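Local coordinates for protein colicin-B (Escherichia coli, PDB 1RH1) that depolarises the cytoplasmic membrane of Escherichia coli and close relatives as a channel-forming colicin, dissipating cellular energy, at residues N96-V99 with S100-R103; L174-G178 with T179-A183; E287-D290 with S291-S295; S295-Q298 with E299-N303. All coordinates share one frame; numbering follows the deposited sequence.

In the fold
Interactions 2, 3 and 4 form one cluster. Their centres lie about 10 to 11 Å apart. Interactions 3 and 4 follow each other on helix 291-340 and share Ser295. Both lean against the beta hairpin of interaction 2. The closest tie runs from the hairpin turn to the helix, where Gly178 N probably donates to Gln298 OE1 at 2.6 Å. Leu289 CD2 of interaction 3 also packs 3.6 Å from Arg297 CD of interaction 4. Interaction 1 stands apart, at the start of helix 99-110. Its centre is about 17 Å from that of interaction 2, and their nearest atoms are about 6 Å apart. Trp22 of the TonB box touches residues of interactions 3 and 4.

Interaction 1: residues N96-V99 with S100-R103; sequences NEKV and SAAR
Val99 and Arg103 meet at the start of helix 99-110, one turn apart. Arg103 N donates to Val99 O at 2.8 Å. The CB of Arg103 closes over the same oxygen at 3.4 Å. The Val99 side chain adds to this tight part. Its CG1 lies anti to the backbone N (chi1 -168°) and comes within 3.7 Å of Arg103 NH1. Ala102 CB points toward the preceding residues and rests 3.6 Å from Val99 O. A weak bond from Ala102 N to Lys98 O completes this first turn.

The other part of the contact is looser. Glu97 precedes the turn into the helix, and its carboxylate reaches forward to cap it. OE1 accepts a weak bond from Ser100 N at 3.5 Å, while OE2 lies against Ser100 CB. The Glu97 chain starts between the backbone N and the carbonyl carbon (chi1 42°) and bends again at chi2, which folds the carboxylate back over the helix start. OE1 and Arg103 NH2 are 4.4 Å apart, too far for a salt bridge. A water spans them. It donates to OE1 at 3.0 Å and accepts from NH2 at 3.3 Å, in the plane of the guanidinium. The opposite charges probably attract each other weakly, with this one water as the direct link.

The buried face of this turn rests on the beta sheet. Val99 touches Phe125, and Ala102 touches Val123 and Phe125, all on strand 121-128. Ala102 and Arg103 also reach Ile184 on strand 179-186.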
loop_
_atom_site.group_PDB
_atom_site.type_symbol
_atom_site.label_atom_id
_atom_site.label_comp_id
_atom_site.label_asym_id
_atom_site.label_seq_id
_atom_site.Cartn_x
_atom_site.Cartn_y
_atom_site.Cartn_z
ATOM N N ASN A 96 -27.398 18.053 15.200
ATOM C CA ASN A 96 -27.451 16.775 14.497
ATOM C C ASN A 96 -26.277 16.589 13.547
ATOM O O ASN A 96 -26.132 17.288 12.537
ATOM C CB ASN A 96 -28.754 16.667 13.704
ATOM C CG ASN A 96 -30.001 17.182 14.424
ATOM O OD1 ASN A 96 -30.165 17.107 15.648
ATOM N ND2 ASN A 96 -30.919 17.748 13.644
ATOM N N GLU A 97 -25.395 15.666 13.910
ATOM C CA GLU A 97 -24.265 15.365 13.061
ATOM C C GLU A 97 -24.353 13.972 12.476
ATOM O O GLU A 97 -25.006 13.118 13.089
ATOM C CB GLU A 97 -22.997 15.544 13.874
ATOM C CG GLU A 97 -22.969 15.026 15.305
ATOM C CD GLU A 97 -22.701 13.539 15.435
ATOM O OE1 GLU A 97 -21.560 13.118 15.229
ATOM O OE2 GLU A 97 -23.644 12.819 15.758
ATOM N N LYS A 98 -23.738 13.701 11.307
ATOM C CA LYS A 98 -23.881 12.388 10.683
ATOM C C LYS A 98 -22.699 11.420 10.807
ATOM O O LYS A 98 -22.793 10.259 10.370
ATOM C CB LYS A 98 -24.257 12.640 9.210
ATOM C CG LYS A 98 -24.884 11.466 8.417
ATOM C CD LYS A 98 -26.157 10.860 9.037
ATOM C CE LYS A 98 -27.389 11.776 9.175
ATOM N NZ LYS A 98 -28.438 11.151 9.976
ATOM N N VAL A 99 -21.604 11.847 11.471
ATOM C CA VAL A 99 -20.407 11.016 11.587
ATOM C C VAL A 99 -20.605 9.846 12.509
ATOM O O VAL A 99 -20.184 8.748 12.199
ATOM C CB VAL A 99 -19.214 11.792 12.101
ATOM C CG1 VAL A 99 -17.975 10.946 11.894
ATOM C CG2 VAL A 99 -19.060 13.091 11.345
ATOM N N SER A 100 -21.279 10.048 13.627
ATOM C CA SER A 100 -21.527 9.010 14.596
ATOM C C SER A 100 -22.268 7.813 14.013
ATOM O O SER A 100 -22.013 6.685 14.427
ATOM C CB SER A 100 -22.283 9.669 15.721
ATOM O OG SER A 100 -22.625 8.798 16.788
ATOM N N ALA A 101 -23.142 8.037 13.023
ATOM C CA ALA A 101 -23.841 6.950 12.342
ATOM C C ALA A 101 -22.911 6.215 11.387
ATOM O O ALA A 101 -22.913 4.984 11.371
ATOM C CB ALA A 101 -24.999 7.475 11.532
ATOM N N ALA A 102 -22.099 6.924 10.586
ATOM C CA ALA A 102 -21.124 6.312 9.701
ATOM C C ALA A 102 -20.061 5.554 10.483
ATOM O O ALA A 102 -19.502 4.575 9.998
ATOM C CB ALA A 102 -20.417 7.367 8.892
ATOM N N ARG A 103 -19.760 5.974 11.715
ATOM C CA ARG A 103 -18.748 5.343 12.527
ATOM C C ARG A 103 -19.278 4.018 12.996
ATOM O O ARG A 103 -18.545 3.032 12.983
ATOM C CB ARG A 103 -18.444 6.222 13.681
ATOM C CG ARG A 103 -17.369 5.701 14.613
ATOM C CD ARG A 103 -16.816 6.828 15.489
ATOM N NE ARG A 103 -17.842 7.747 15.964
ATOM C CZ ARG A 103 -17.757 9.078 15.793
ATOM N NH1 ARG A 103 -16.726 9.684 15.176
ATOM N NH2 ARG A 103 -18.764 9.818 16.254
HETATM O O HOH W 1 -18.611 12.998 15.597
#

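Interaction 2: residues L174-G178 with T179-A183; sequences LMQNG and TQYMA
Leu174 and Tyr181 face each other as an antiparallel hydrogen-bonded pair. Leu174 N donates to Tyr181 O at 2.9 Å. Tyr181 N returns the bond to Leu174 O at 2.7 Å. Gln176 N donates to Thr179 O nearer the turn.

The Tyr181 side chain runs along this pair toward the turn. Its CB lies 3.1 Å from Leu174 O and also touches Leu174 CB. With CG anti to the carbonyl carbon (chi1 -75°), the ring is carried alongside the neighbouring strand, edge on to its carbonyls. CG lies 3.8 Å from Leu174 O, which sits at the ring edge, in the ring plane. CD1 rests 3.6 Å from Gln176 CB. CE1 goes further, to 3.4 Å from Gln176 O, again near the ring plane. The Tyr181 side chain also touches Ser124 and Arg127 of strand 121-128.

Met175 packs on the other face of the hairpin. Its bent chain brings SD to 3.8 Å from Gln180 CB, and CE to 3.4 Å from Gln180 N. On that face Met175 lies against helix 291-340.

Asn177 and Gly178 make the turn, both with positive phi (69° and 75°). These values fit a type I' turn, the usual two-residue Asn-Gly link of a tight beta hairpin.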
loop_
_atom_site.group_PDB
_atom_site.type_symbol
_atom_site.label_atom_id
_atom_site.label_comp_id
_atom_site.label_asym_id
_atom_site.label_seq_id
_atom_site.Cartn_x
_atom_site.Cartn_y
_atom_site.Cartn_z
ATOM N N LEU A 174 -14.136 10.438 -0.335
ATOM C CA LEU A 174 -14.250 9.172 -1.034
ATOM C C LEU A 174 -14.776 9.369 -2.432
ATOM O O LEU A 174 -15.945 9.721 -2.654
ATOM C CB LEU A 174 -15.238 8.224 -0.352
ATOM C CG LEU A 174 -14.827 6.938 0.234
ATOM C CD1 LEU A 174 -16.009 6.049 0.126
ATOM C CD2 LEU A 174 -13.637 6.354 -0.461
ATOM N N MET A 175 -13.908 9.071 -3.383
ATOM C CA MET A 175 -14.346 9.126 -4.758
ATOM C C MET A 175 -15.106 7.842 -5.054
ATOM O O MET A 175 -14.509 6.775 -5.166
ATOM C CB MET A 175 -13.123 9.265 -5.625
ATOM C CG MET A 175 -13.235 10.278 -6.757
ATOM S SD MET A 175 -13.663 11.929 -6.225
ATOM C CE MET A 175 -15.064 11.712 -7.242
ATOM N N GLN A 176 -16.440 7.891 -5.102
ATOM C CA GLN A 176 -17.215 6.698 -5.393
ATOM C C GLN A 176 -18.146 6.838 -6.577
ATOM O O GLN A 176 -19.264 7.344 -6.469
ATOM C CB GLN A 176 -18.039 6.309 -4.215
ATOM C CG GLN A 176 -17.156 5.777 -3.140
ATOM C CD GLN A 176 -17.619 4.430 -2.618
ATOM O OE1 GLN A 176 -16.881 3.441 -2.704
ATOM N NE2 GLN A 176 -18.844 4.373 -2.067
ATOM N N ASN A 177 -17.644 6.308 -7.705
ATOM C CA ASN A 177 -18.261 6.280 -9.033
ATOM C C ASN A 177 -18.358 7.627 -9.702
ATOM O O ASN A 177 -19.398 8.041 -10.227
ATOM C CB ASN A 177 -19.676 5.653 -9.000
ATOM C CG ASN A 177 -19.598 4.136 -8.939
ATOM O OD1 ASN A 177 -18.987 3.494 -9.795
ATOM N ND2 ASN A 177 -20.191 3.518 -7.917
ATOM N N GLY A 178 -17.215 8.310 -9.680
ATOM C CA GLY A 178 -17.111 9.605 -10.298
ATOM C C GLY A 178 -17.790 10.689 -9.487
ATOM O O GLY A 178 -17.572 11.846 -9.823
ATOM N N THR A 179 -18.626 10.396 -8.469
ATOM C CA THR A 179 -19.215 11.398 -7.581
ATOM C C THR A 179 -18.441 11.399 -6.252
ATOM O O THR A 179 -18.203 10.328 -5.680
ATOM C CB THR A 179 -20.758 11.119 -7.349
ATOM O OG1 THR A 179 -20.979 10.983 -5.943
ATOM C CG2 THR A 179 -21.272 9.885 -8.065
ATOM N N GLN A 180 -18.027 12.585 -5.759
ATOM C CA GLN A 180 -17.229 12.699 -4.539
ATOM C C GLN A 180 -18.071 12.676 -3.270
ATOM O O GLN A 180 -19.067 13.384 -3.127
ATOM C CB GLN A 180 -16.402 13.993 -4.596
ATOM C CG GLN A 180 -15.595 14.453 -3.385
ATOM C CD GLN A 180 -15.113 15.881 -3.551
ATOM O OE1 GLN A 180 -13.942 16.131 -3.746
ATOM N NE2 GLN A 180 -15.946 16.897 -3.516
ATOM N N TYR A 181 -17.640 11.810 -2.352
ATOM C CA TYR A 181 -18.251 11.620 -1.046
ATOM C C TYR A 181 -17.400 12.144 0.105
ATOM O O TYR A 181 -16.221 12.409 -0.100
ATOM C CB TYR A 181 -18.479 10.154 -0.853
ATOM C CG TYR A 181 -19.643 9.688 -1.680
ATOM C CD1 TYR A 181 -19.489 9.348 -3.020
ATOM C CD2 TYR A 181 -20.890 9.606 -1.066
ATOM C CE1 TYR A 181 -20.593 8.927 -3.750
ATOM C CE2 TYR A 181 -21.995 9.180 -1.796
ATOM C CZ TYR A 181 -21.829 8.847 -3.129
ATOM O OH TYR A 181 -22.931 8.439 -3.839
ATOM N N MET A 182 -17.947 12.362 1.303
ATOM C CA MET A 182 -17.114 12.611 2.469
ATOM C C MET A 182 -17.361 11.461 3.427
ATOM O O MET A 182 -18.512 11.154 3.740
ATOM C CB MET A 182 -17.474 13.937 3.101
ATOM C CG MET A 182 -16.970 15.057 2.206
ATOM S SD MET A 182 -16.010 16.275 3.108
ATOM C CE MET A 182 -14.749 15.198 3.707
ATOM N N ALA A 183 -16.277 10.806 3.856
ATOM C CA ALA A 183 -16.332 9.578 4.623
ATOM C C ALA A 183 -15.493 9.514 5.867
ATOM O O ALA A 183 -14.636 10.362 6.073
ATOM C CB ALA A 183 -15.870 8.423 3.805
#

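Interaction 3: residues E287-D290 with S291-S295; sequences EILD and SNSLS
The loop after strand 281-286 passes into the long helix 291-340 here, and the Asp290 carbonyl accepts from amides near the start of that helix. Asp290 O accepts from Leu294 N at 3.0 Å. Ser293 N adds a weaker, more bent bond to the same oxygen at 2.9 Å, with an angle of 129° at the hydrogen. One carbonyl thus holds two amides of the opening turn.

Side chains gather round this backbone grip. Leu294 CG lies 3.3 Å from Asp290 O, so the oxygen has an apolar cover beside its two donors. Leu294 CG stands anti to its own carbonyl carbon (chi1 -64°), which sends the methyls back toward the loop. CD2 then meets Leu289 CB at 3.9 Å. Leu289 CB is directed toward the helix, and the CG of Leu289 rests 3.7 Å from Ser293 OG.

The Asp290 carboxylate lies beside Ser293, with OD1 3.3 Å from Ser293 CB. Ser293 OG is farther from Asp290 OD1, at 4.0 Å. This is a touch of an oxygen on a carbon, and the backbone does the holding.

The loop and the first turn pack against several strands. Leu289 and Ser293 both touch Trp22 of the TonB box on strand 20-22. Leu289 also meets Ser262 on strand 260-262 and pairs its backbone with Ala131. Leu289 and Leu294 both pack on Gln180 of strand 179-186.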
loop_
_atom_site.group_PDB
_atom_site.type_symbol
_atom_site.label_atom_id
_atom_site.label_comp_id
_atom_site.label_asym_id
_atom_site.label_seq_id
_atom_site.Cartn_x
_atom_site.Cartn_y
_atom_site.Cartn_z
ATOM N N GLU A 287 -11.666 19.997 -0.606
ATOM C CA GLU A 287 -11.956 20.732 -1.822
ATOM C C GLU A 287 -13.048 20.071 -2.678
ATOM O O GLU A 287 -12.847 18.977 -3.219
ATOM C CB GLU A 287 -10.665 20.829 -2.578
ATOM C CG GLU A 287 -10.731 21.584 -3.882
ATOM C CD GLU A 287 -9.397 21.561 -4.596
ATOM O OE1 GLU A 287 -8.896 22.638 -4.915
ATOM O OE2 GLU A 287 -8.863 20.469 -4.819
ATOM N N ILE A 288 -14.222 20.718 -2.803
ATOM C CA ILE A 288 -15.363 20.269 -3.608
ATOM C C ILE A 288 -14.870 20.288 -5.066
ATOM O O ILE A 288 -14.575 21.366 -5.586
ATOM C CB ILE A 288 -16.623 21.226 -3.496
ATOM C CG1 ILE A 288 -16.443 22.280 -2.415
ATOM C CG2 ILE A 288 -17.862 20.439 -3.152
ATOM C CD1 ILE A 288 -15.497 23.464 -2.832
ATOM N N LEU A 289 -14.692 19.118 -5.725
ATOM C CA LEU A 289 -14.231 18.971 -7.112
ATOM C C LEU A 289 -15.368 19.171 -8.118
ATOM O O LEU A 289 -16.514 18.776 -7.890
ATOM C CB LEU A 289 -13.604 17.567 -7.272
ATOM C CG LEU A 289 -12.084 17.274 -7.298
ATOM C CD1 LEU A 289 -11.343 17.697 -6.050
ATOM C CD2 LEU A 289 -11.918 15.785 -7.324
ATOM N N ASP A 290 -15.059 19.811 -9.252
ATOM C CA ASP A 290 -16.032 20.090 -10.317
ATOM C C ASP A 290 -16.187 18.962 -11.319
ATOM O O ASP A 290 -15.325 18.094 -11.391
ATOM C CB ASP A 290 -15.655 21.384 -11.082
ATOM C CG ASP A 290 -14.245 21.516 -11.653
ATOM O OD1 ASP A 290 -13.270 21.197 -10.958
ATOM O OD2 ASP A 290 -14.126 21.977 -12.793
ATOM N N SER A 291 -17.255 18.953 -12.119
ATOM C CA SER A 291 -17.556 17.880 -13.061
ATOM C C SER A 291 -16.544 17.183 -13.946
ATOM O O SER A 291 -16.696 15.996 -14.238
ATOM C CB SER A 291 -18.649 18.349 -13.958
ATOM O OG SER A 291 -19.809 17.694 -13.472
ATOM N N ASN A 292 -15.534 17.902 -14.418
ATOM C CA ASN A 292 -14.523 17.256 -15.228
ATOM C C ASN A 292 -13.315 16.867 -14.413
ATOM O O ASN A 292 -12.521 16.017 -14.815
ATOM C CB ASN A 292 -14.136 18.174 -16.414
ATOM C CG ASN A 292 -15.182 18.075 -17.555
ATOM O OD1 ASN A 292 -15.594 19.072 -18.170
ATOM N ND2 ASN A 292 -15.661 16.853 -17.865
ATOM N N SER A 293 -13.208 17.434 -13.218
ATOM C CA SER A 293 -12.160 17.061 -12.295
ATOM C C SER A 293 -12.510 15.727 -11.625
ATOM O O SER A 293 -11.642 14.907 -11.356
ATOM C CB SER A 293 -12.035 18.195 -11.328
ATOM O OG SER A 293 -10.793 18.062 -10.681
ATOM N N LEU A 294 -13.801 15.460 -11.411
ATOM C CA LEU A 294 -14.337 14.194 -10.907
ATOM C C LEU A 294 -13.965 13.019 -11.799
ATOM O O LEU A 294 -13.360 12.068 -11.314
ATOM C CB LEU A 294 -15.846 14.302 -10.811
ATOM C CG LEU A 294 -16.291 15.332 -9.818
ATOM C CD1 LEU A 294 -17.719 15.672 -9.981
ATOM C CD2 LEU A 294 -16.058 14.788 -8.463
ATOM N N SER A 295 -14.286 13.083 -13.099
ATOM C CA SER A 295 -13.856 12.107 -14.098
ATOM C C SER A 295 -12.335 11.920 -14.116
ATOM O O SER A 295 -11.843 10.794 -14.238
ATOM C CB SER A 295 -14.294 12.560 -15.461
ATOM O OG SER A 295 -15.687 12.819 -15.445
#

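Interaction 4: residues S295-Q298 with E299-N303; sequences SQRQ and EAENN
Gln298 and Asn302 meet along one side of helix 291-340, one turn apart. Gln298 NE2 gives a weak bond to Asn302 OD1 at 3.2 Å. It is bent, and the two amide planes are 28° apart. Gln298 CG is anti to the backbone N (chi1 -163°), and a bend at chi2 (52°) turns the amide along the helix. The same NE2 lies only 3.1 Å from Glu301 CB.

Backbone bonds fix the spacing of these groups. Asn302 N donates to Gln298 O at 2.9 Å, and Glu301 N to Arg297 O at the same distance. Glu299 N and Ala300 N bond to Ser295 O and Gln296 O in the same helical pattern. The other polar atom of the Asn302 amide, ND2, donates weakly to Glu299 OE1.

The outer shell holds the polar tips more firmly. Gln298 OE1 accepts from Gly178 N in the hairpin turn. Arg297 forms a salt bridge with Asp173 and donates to Thr260 O. Glu301 accepts from Tyr259 N.

Arg297 NE and Glu301 OE1 are 4.4 Å apart, with the oxygen well out of the guanidinium plane. They can attract only as charges. The stronger polar bonds of Arg297, Gln298 and Glu301 thus point outward, tying the helix to the neighbouring hairpin and to residues 259-260, while the side-chain bonds along the helix stay weak.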
loop_
_atom_site.group_PDB
_atom_site.type_symbol
_atom_site.label_atom_id
_atom_site.label_comp_id
_atom_site.label_asym_id
_atom_site.label_seq_id
_atom_site.Cartn_x
_atom_site.Cartn_y
_atom_site.Cartn_z
ATOM N N SER A 295 -14.286 13.083 -13.099
ATOM C CA SER A 295 -13.856 12.107 -14.098
ATOM C C SER A 295 -12.335 11.920 -14.116
ATOM O O SER A 295 -11.843 10.794 -14.238
ATOM C CB SER A 295 -14.294 12.560 -15.461
ATOM O OG SER A 295 -15.687 12.819 -15.445
ATOM N N GLN A 296 -11.576 13.022 -13.986
ATOM C CA GLN A 296 -10.120 12.979 -13.921
ATOM C C GLN A 296 -9.643 12.109 -12.783
ATOM O O GLN A 296 -8.755 11.271 -12.964
ATOM C CB GLN A 296 -9.478 14.321 -13.652
ATOM C CG GLN A 296 -9.126 15.263 -14.778
ATOM C CD GLN A 296 -8.045 16.226 -14.290
ATOM O OE1 GLN A 296 -8.263 17.428 -14.116
ATOM N NE2 GLN A 296 -6.843 15.695 -14.034
ATOM N N ARG A 297 -10.265 12.374 -11.613
ATOM C CA ARG A 297 -9.946 11.676 -10.379
ATOM C C ARG A 297 -10.490 10.263 -10.373
ATOM O O ARG A 297 -9.859 9.391 -9.778
ATOM C CB ARG A 297 -10.505 12.402 -9.148
ATOM C CG ARG A 297 -9.973 11.778 -7.857
ATOM C CD ARG A 297 -10.334 12.594 -6.643
ATOM N NE ARG A 297 -9.765 12.030 -5.426
ATOM C CZ ARG A 297 -10.013 12.569 -4.230
ATOM N NH1 ARG A 297 -10.790 13.647 -4.071
ATOM N NH2 ARG A 297 -9.453 12.019 -3.168
ATOM N N GLN A 298 -11.622 10.000 -11.034
ATOM C CA GLN A 298 -12.125 8.646 -11.064
ATOM C C GLN A 298 -11.255 7.721 -11.892
ATOM O O GLN A 298 -11.178 6.543 -11.561
ATOM C CB GLN A 298 -13.527 8.594 -11.613
ATOM C CG GLN A 298 -14.175 7.273 -11.247
ATOM C CD GLN A 298 -14.088 6.948 -9.759
ATOM O OE1 GLN A 298 -14.893 7.394 -8.934
ATOM N NE2 GLN A 298 -13.077 6.159 -9.402
ATOM N N GLU A 299 -10.566 8.211 -12.939
ATOM C CA GLU A 299 -9.672 7.349 -13.694
ATOM C C GLU A 299 -8.367 7.200 -12.953
ATOM O O GLU A 299 -7.763 6.130 -12.988
ATOM C CB GLU A 299 -9.410 7.910 -15.091
ATOM C CG GLU A 299 -10.700 8.049 -15.925
ATOM C CD GLU A 299 -11.763 6.924 -15.830
ATOM O OE1 GLU A 299 -11.431 5.733 -16.002
ATOM O OE2 GLU A 299 -12.936 7.258 -15.580
ATOM N N ALA A 300 -7.967 8.254 -12.224
ATOM C CA ALA A 300 -6.785 8.209 -11.376
ATOM C C ALA A 300 -6.962 7.131 -10.301
ATOM O O ALA A 300 -6.027 6.402 -9.955
ATOM C CB ALA A 300 -6.590 9.562 -10.709
ATOM N N GLU A 301 -8.225 7.041 -9.850
ATOM C CA GLU A 301 -8.685 6.062 -8.897
ATOM C C GLU A 301 -8.671 4.655 -9.435
ATOM O O GLU A 301 -8.011 3.776 -8.872
ATOM C CB GLU A 301 -10.092 6.337 -8.466
ATOM C CG GLU A 301 -10.189 7.347 -7.361
ATOM C CD GLU A 301 -9.688 6.888 -6.004
ATOM O OE1 GLU A 301 -9.850 7.662 -5.061
ATOM O OE2 GLU A 301 -9.163 5.777 -5.873
ATOM N N ASN A 302 -9.416 4.504 -10.547
ATOM C CA ASN A 302 -9.563 3.266 -11.273
ATOM C C ASN A 302 -8.208 2.733 -11.636
ATOM O O ASN A 302 -7.971 1.546 -11.452
ATOM C CB ASN A 302 -10.343 3.479 -12.529
ATOM C CG ASN A 302 -11.842 3.658 -12.316
ATOM O OD1 ASN A 302 -12.360 3.636 -11.193
ATOM N ND2 ASN A 302 -12.581 3.857 -13.415
ATOM N N ASN A 303 -7.287 3.586 -12.080
ATOM C CA ASN A 303 -5.945 3.139 -12.390
ATOM C C ASN A 303 -5.120 2.765 -11.180
ATOM O O ASN A 303 -4.427 1.761 -11.265
ATOM C CB ASN A 303 -5.182 4.201 -13.148
ATOM C CG ASN A 303 -5.576 4.372 -14.607
ATOM O OD1 ASN A 303 -5.019 5.272 -15.229
ATOM N ND2 ASN A 303 -6.481 3.589 -15.222
#